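Local atomic coordinates of protein (alpha-amylase/trypsin inhibitor rati) (Eleusine coracana, PDB entry 1B1U), a protein that inhibits both alpha-amylase and trypsin, and may protect ragi seeds against hydrolytic enzymes. Residues Pro13-Asp18 and Glu75-Leu79; Thr28-Gly32 and Pro83-Arg87. One frame throughout, in Å; residues are numbered along the deposited sequence.

Overall arrangement
This compact chain illustrates how a small inhibitor ties its loops to a helical bundle. Along the sequence the segments alternate: 13-18, 28-32, 75-79, 83-87. Contacts 1 and 2 therefore cross, their centres about 18 Å apart. Helix 19-29 begins directly after 13-18 and ends within 28-32, so one contact sits at each end. Both second partners belong to the loop joining strand 74-75 to helix 87-93, fastened non-covalently at its start by the partly buried contact 1 and near its end by the Cys-29 to Cys-85 disulfide of the surface contact 2. They touch through a very short Leu-79 O to Arg-87 CB approach and the like-charged Arg-77 NH2 and Arg-87 NH1, both pairs 2.8 Å apart.

Contact 1 of 2, residues Pro13-Asp18 and Glu75-Leu79; sequences PHNPLD and EGRLL
A loop-on-loop contact joins the chain leading into helix 19-29 to the end of the small antiparallel hairpin of strands 67-68 and 74-75. The two segments run in roughly the same direction, with CA separations of 5.7 Å for Asn-15 and Glu-75 and 7.6 Å for Asp-18 and Leu-78. Positive phi at Asn-15 (68/63) and Leu-17 (44/47) turns the first segment; Gly-76 (127/-171) and Arg-77 (61/58) kink the second. Glu-75, chi1 p and chi2 t, extends its carboxylate to His-14, whose ND1 donates to Glu-75 OE1 at 3.0 Å, a His-carboxylate hydrogen bond in the ring plane. In the helical fold of this cereal trypsin/alpha-amylase inhibitor (prolamin clan), the contact lies over the helices: Leu-78 touches Leu-63 of helix 53-64 and Arg-21 of helix 19-29. Leu-78 CD2 lies 3.2 Å from Asn-15 OD1, with Asn-15 chi1 t, and 4.1 Å from Asp-18 CA. The Asp-18 carboxylate is hydrogen-bonded to Gln-47 of helix 37-50.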
loop_
_atom_site.group_PDB
_atom_site.type_symbol
_atom_site.label_atom_id
_atom_site.label_comp_id
_atom_site.label_asym_id
_atom_site.label_seq_id
_atom_site.Cartn_x
_atom_site.Cartn_y
_atom_site.Cartn_z
ATOM N N PRO A 13 -3.469 -10.135 3.763
ATOM C CA PRO A 13 -4.826 -10.324 3.255
ATOM C C PRO A 13 -4.935 -10.378 1.743
ATOM O O PRO A 13 -3.972 -10.105 1.020
ATOM C CB PRO A 13 -5.599 -9.147 3.851
ATOM C CG PRO A 13 -4.807 -8.737 5.029
ATOM C CD PRO A 13 -3.378 -8.951 4.630
ATOM N N HIS A 14 -6.123 -10.755 1.284
ATOM C CA HIS A 14 -6.416 -10.838 -0.134
ATOM C C HIS A 14 -6.777 -9.433 -0.586
ATOM O O HIS A 14 -7.761 -8.856 -0.117
ATOM C CB HIS A 14 -7.580 -11.796 -0.371
ATOM C CG HIS A 14 -7.172 -13.232 -0.409
ATOM N ND1 HIS A 14 -6.471 -13.775 -1.462
ATOM C CD2 HIS A 14 -7.330 -14.229 0.494
ATOM C CE1 HIS A 14 -6.215 -15.046 -1.206
ATOM N NE2 HIS A 14 -6.725 -15.346 -0.027
ATOM N N ASN A 15 -5.973 -8.905 -1.503
ATOM C CA ASN A 15 -6.122 -7.543 -2.018
ATOM C C ASN A 15 -5.793 -6.576 -0.872
ATOM O O ASN A 15 -6.647 -5.802 -0.426
ATOM C CB ASN A 15 -7.539 -7.282 -2.546
ATOM C CG ASN A 15 -7.560 -6.198 -3.614
ATOM O OD1 ASN A 15 -6.516 -5.652 -3.970
ATOM N ND2 ASN A 15 -8.738 -5.886 -4.126
ATOM N N PRO A 16 -4.532 -6.617 -0.390
ATOM C CA PRO A 16 -4.043 -5.776 0.703
ATOM C C PRO A 16 -4.156 -4.291 0.424
ATOM O O PRO A 16 -4.115 -3.847 -0.729
ATOM C CB PRO A 16 -2.586 -6.208 0.869
ATOM C CG PRO A 16 -2.218 -6.776 -0.454
ATOM C CD PRO A 16 -3.457 -7.482 -0.910
ATOM N N LEU A 17 -4.308 -3.530 1.501
ATOM C CA LEU A 17 -4.402 -2.086 1.418
ATOM C C LEU A 17 -5.314 -1.620 0.292
ATOM O O LEU A 17 -4.956 -0.732 -0.470
ATOM C CB LEU A 17 -2.991 -1.508 1.249
ATOM C CG LEU A 17 -1.909 -2.379 1.904
ATOM C CD1 LEU A 17 -0.542 -1.860 1.561
ATOM C CD2 LEU A 17 -2.104 -2.387 3.413
ATOM N N ASP A 18 -6.494 -2.211 0.182
ATOM C CA ASP A 18 -7.412 -1.800 -0.868
ATOM C C ASP A 18 -7.819 -0.353 -0.647
ATOM O O ASP A 18 -7.999 0.406 -1.600
ATOM C CB ASP A 18 -8.663 -2.676 -0.870
ATOM C CG ASP A 18 -9.011 -3.192 0.506
ATOM O OD1 ASP A 18 -8.085 -3.641 1.211
ATOM O OD2 ASP A 18 -10.203 -3.149 0.880
ATOM N N GLU A 75 -3.705 -10.799 -7.625
ATOM C CA GLU A 75 -4.350 -9.690 -6.937
ATOM C C GLU A 75 -3.294 -8.636 -6.655
ATOM O O GLU A 75 -2.153 -8.963 -6.328
ATOM C CB GLU A 75 -5.020 -10.164 -5.634
ATOM C CG GLU A 75 -4.115 -10.887 -4.637
ATOM C CD GLU A 75 -4.898 -11.573 -3.512
ATOM O OE1 GLU A 75 -6.111 -11.826 -3.680
ATOM O OE2 GLU A 75 -4.301 -11.861 -2.456
ATOM N N GLY A 76 -3.669 -7.371 -6.807
ATOM C CA GLY A 76 -2.724 -6.295 -6.572
ATOM C C GLY A 76 -2.654 -5.359 -7.761
ATOM O O GLY A 76 -3.443 -5.481 -8.696
ATOM N N ARG A 77 -1.698 -4.436 -7.737
ATOM C CA ARG A 77 -1.544 -3.464 -8.815
ATOM C C ARG A 77 -2.823 -2.630 -8.910
ATOM O O ARG A 77 -3.487 -2.569 -9.942
ATOM C CB ARG A 77 -1.264 -4.168 -10.148
ATOM C CG ARG A 77 -0.773 -3.243 -11.268
ATOM C CD ARG A 77 -1.566 -3.453 -12.571
ATOM N NE ARG A 77 -1.305 -2.412 -13.568
ATOM C CZ ARG A 77 -0.095 -2.097 -14.017
ATOM N NH1 ARG A 77 0.974 -2.740 -13.565
ATOM N NH2 ARG A 77 0.054 -1.141 -14.920
ATOM N N LEU A 78 -3.167 -1.987 -7.806
ATOM C CA LEU A 78 -4.349 -1.145 -7.764
ATOM C C LEU A 78 -3.953 0.275 -8.187
ATOM O O LEU A 78 -4.810 1.082 -8.553
ATOM C CB LEU A 78 -4.924 -1.134 -6.344
ATOM C CG LEU A 78 -5.913 -2.212 -5.871
ATOM C CD1 LEU A 78 -5.860 -3.430 -6.789
ATOM C CD2 LEU A 78 -5.580 -2.598 -4.419
ATOM N N LEU A 79 -2.653 0.564 -8.127
ATOM C CA LEU A 79 -2.116 1.878 -8.483
ATOM C C LEU A 79 -2.024 2.060 -9.997
ATOM O O LEU A 79 -0.935 2.175 -10.568
ATOM C CB LEU A 79 -0.732 2.086 -7.827
ATOM C CG LEU A 79 -0.663 2.076 -6.277
ATOM C CD1 LEU A 79 0.524 2.891 -5.788
ATOM C CD2 LEU A 79 -1.944 2.630 -5.667
#

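Contact 2 of 2, residues Thr28-Gly32 and Pro83-Arg87; sequences TCGVG and PGCPR
Helix 19-29 stops at Cys-29, and Gly-30 leaves helical geometry with positive phi (86/-3), so that Val-31 and Gly-32 continue in extended conformation (-72/113 and -100/130). The facing segment, a loop up to Pro-86 with Arg-87 opening helix 87-93, runs broadly the opposite way. Gly-84 also takes up positive phi (89/-7), Cys-85 has phi/psi of -132/75, and Pro-86 (-55/151) occupies the N-cap position. At Gly-30 and Gly-84 the backbone angles would drive a beta carbon into the carbonyl oxygen of the residue before. The CA atoms of Cys-29 and Cys-85 are the nearest across the contact, 5.4 Å apart.

Between them runs the disulfide. Cys-29, chi1 m at -38°, and Cys-85, chi1 t, both point toward the opposite segment, and their SG atoms are bonded at 2.0 Å with chi3 of 60°, positive and therefore right-handed, and smaller than the usual 90°. Val-31, chi1 t, packs beside the bridge, placing CG2 4.1 Å from Cys-85 CB and 3.8 Å from Pro-83 O. Cys-29 CB lies 3.7 Å from Gly-84 O. No direct hydrogen bond crosses the interface; instead a water donates to Cys-29 O at 2.6 Å and, weakly, to Gly-84 O at 3.3 Å. Val-89 of helix 87-93 also packs against the Cys-29 side chain.

This bridge is one of the chain's five disulfides, in keeping with the cross-linked helical fold of the prolamin clan; with only 202 Å² buried and little polar contact, the covalent bond joins the last residue of helix 19-29 to the loop just ahead of helix 87-93.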
loop_
_atom_site.group_PDB
_atom_site.type_symbol
_atom_site.label_atom_id
_atom_site.label_comp_id
_atom_site.label_asym_id
_atom_site.label_seq_id
_atom_site.Cartn_x
_atom_site.Cartn_y
_atom_site.Cartn_z
ATOM N N THR A 28 -1.365 11.861 -3.536
ATOM C CA THR A 28 -0.301 11.865 -4.532
ATOM C C THR A 28 -0.501 12.867 -5.673
ATOM O O THR A 28 0.421 13.592 -6.045
ATOM C CB THR A 28 -0.139 10.443 -5.143
ATOM O OG1 THR A 28 0.338 9.531 -4.142
ATOM C CG2 THR A 28 0.831 10.459 -6.273
ATOM N N CYS A 29 -1.703 12.911 -6.227
ATOM C CA CYS A 29 -1.982 13.802 -7.345
ATOM C C CYS A 29 -3.081 14.816 -7.025
ATOM O O CYS A 29 -3.418 15.665 -7.852
ATOM C CB CYS A 29 -2.377 12.967 -8.575
ATOM S SG CYS A 29 -1.459 11.398 -8.782
ATOM N N GLY A 30 -3.640 14.719 -5.824
ATOM C CA GLY A 30 -4.687 15.640 -5.419
ATOM C C GLY A 30 -6.062 15.188 -5.866
ATOM O O GLY A 30 -7.059 15.830 -5.539
ATOM N N VAL A 31 -6.113 14.083 -6.607
ATOM C CA VAL A 31 -7.366 13.545 -7.121
ATOM C C VAL A 31 -8.240 12.911 -6.038
ATOM O O VAL A 31 -7.881 11.881 -5.471
ATOM C CB VAL A 31 -7.093 12.485 -8.209
ATOM C CG1 VAL A 31 -8.309 11.565 -8.370
ATOM C CG2 VAL A 31 -6.763 13.179 -9.527
ATOM N N GLY A 32 -9.392 13.526 -5.770
ATOM C CA GLY A 32 -10.303 13.014 -4.759
ATOM C C GLY A 32 -11.473 12.220 -5.328
ATOM O O GLY A 32 -12.153 12.702 -6.241
ATOM N N PRO A 83 -7.358 9.895 -14.599
ATOM C CA PRO A 83 -7.247 11.227 -15.210
ATOM C C PRO A 83 -6.530 12.208 -14.277
ATOM O O PRO A 83 -7.049 12.564 -13.220
ATOM C CB PRO A 83 -8.701 11.648 -15.469
ATOM C CG PRO A 83 -9.566 10.636 -14.766
ATOM C CD PRO A 83 -8.744 9.394 -14.581
ATOM N N GLY A 84 -5.335 12.632 -14.669
ATOM C CA GLY A 84 -4.590 13.561 -13.848
ATOM C C GLY A 84 -3.705 12.890 -12.817
ATOM O O GLY A 84 -2.925 13.564 -12.140
ATOM N N CYS A 85 -3.815 11.570 -12.693
ATOM C CA CYS A 85 -3.001 10.839 -11.724
ATOM C C CYS A 85 -2.291 9.577 -12.267
ATOM O O CYS A 85 -2.706 8.450 -12.006
ATOM C CB CYS A 85 -3.856 10.481 -10.495
ATOM S SG CYS A 85 -2.913 9.979 -9.018
ATOM N N PRO A 86 -1.215 9.761 -13.042
ATOM C CA PRO A 86 -0.479 8.625 -13.589
ATOM C C PRO A 86 -0.050 7.689 -12.482
ATOM O O PRO A 86 0.180 8.125 -11.366
ATOM C CB PRO A 86 0.732 9.264 -14.272
ATOM C CG PRO A 86 0.776 10.673 -13.787
ATOM C CD PRO A 86 -0.639 11.040 -13.484
ATOM N N ARG A 87 0.072 6.403 -12.799
ATOM C CA ARG A 87 0.480 5.416 -11.812
ATOM C C ARG A 87 1.921 5.604 -11.350
ATOM O O ARG A 87 2.305 5.066 -10.317
ATOM C CB ARG A 87 0.293 3.994 -12.365
ATOM C CG ARG A 87 1.013 3.709 -13.673
ATOM C CD ARG A 87 0.449 2.456 -14.351
ATOM N NE ARG A 87 -1.001 2.512 -14.572
ATOM C CZ ARG A 87 -1.641 1.830 -15.518
ATOM N NH1 ARG A 87 -0.967 1.038 -16.337
ATOM N NH2 ARG A 87 -2.954 1.914 -15.636
HETATM O O HOH W 1 -4.291 15.973 -10.332
#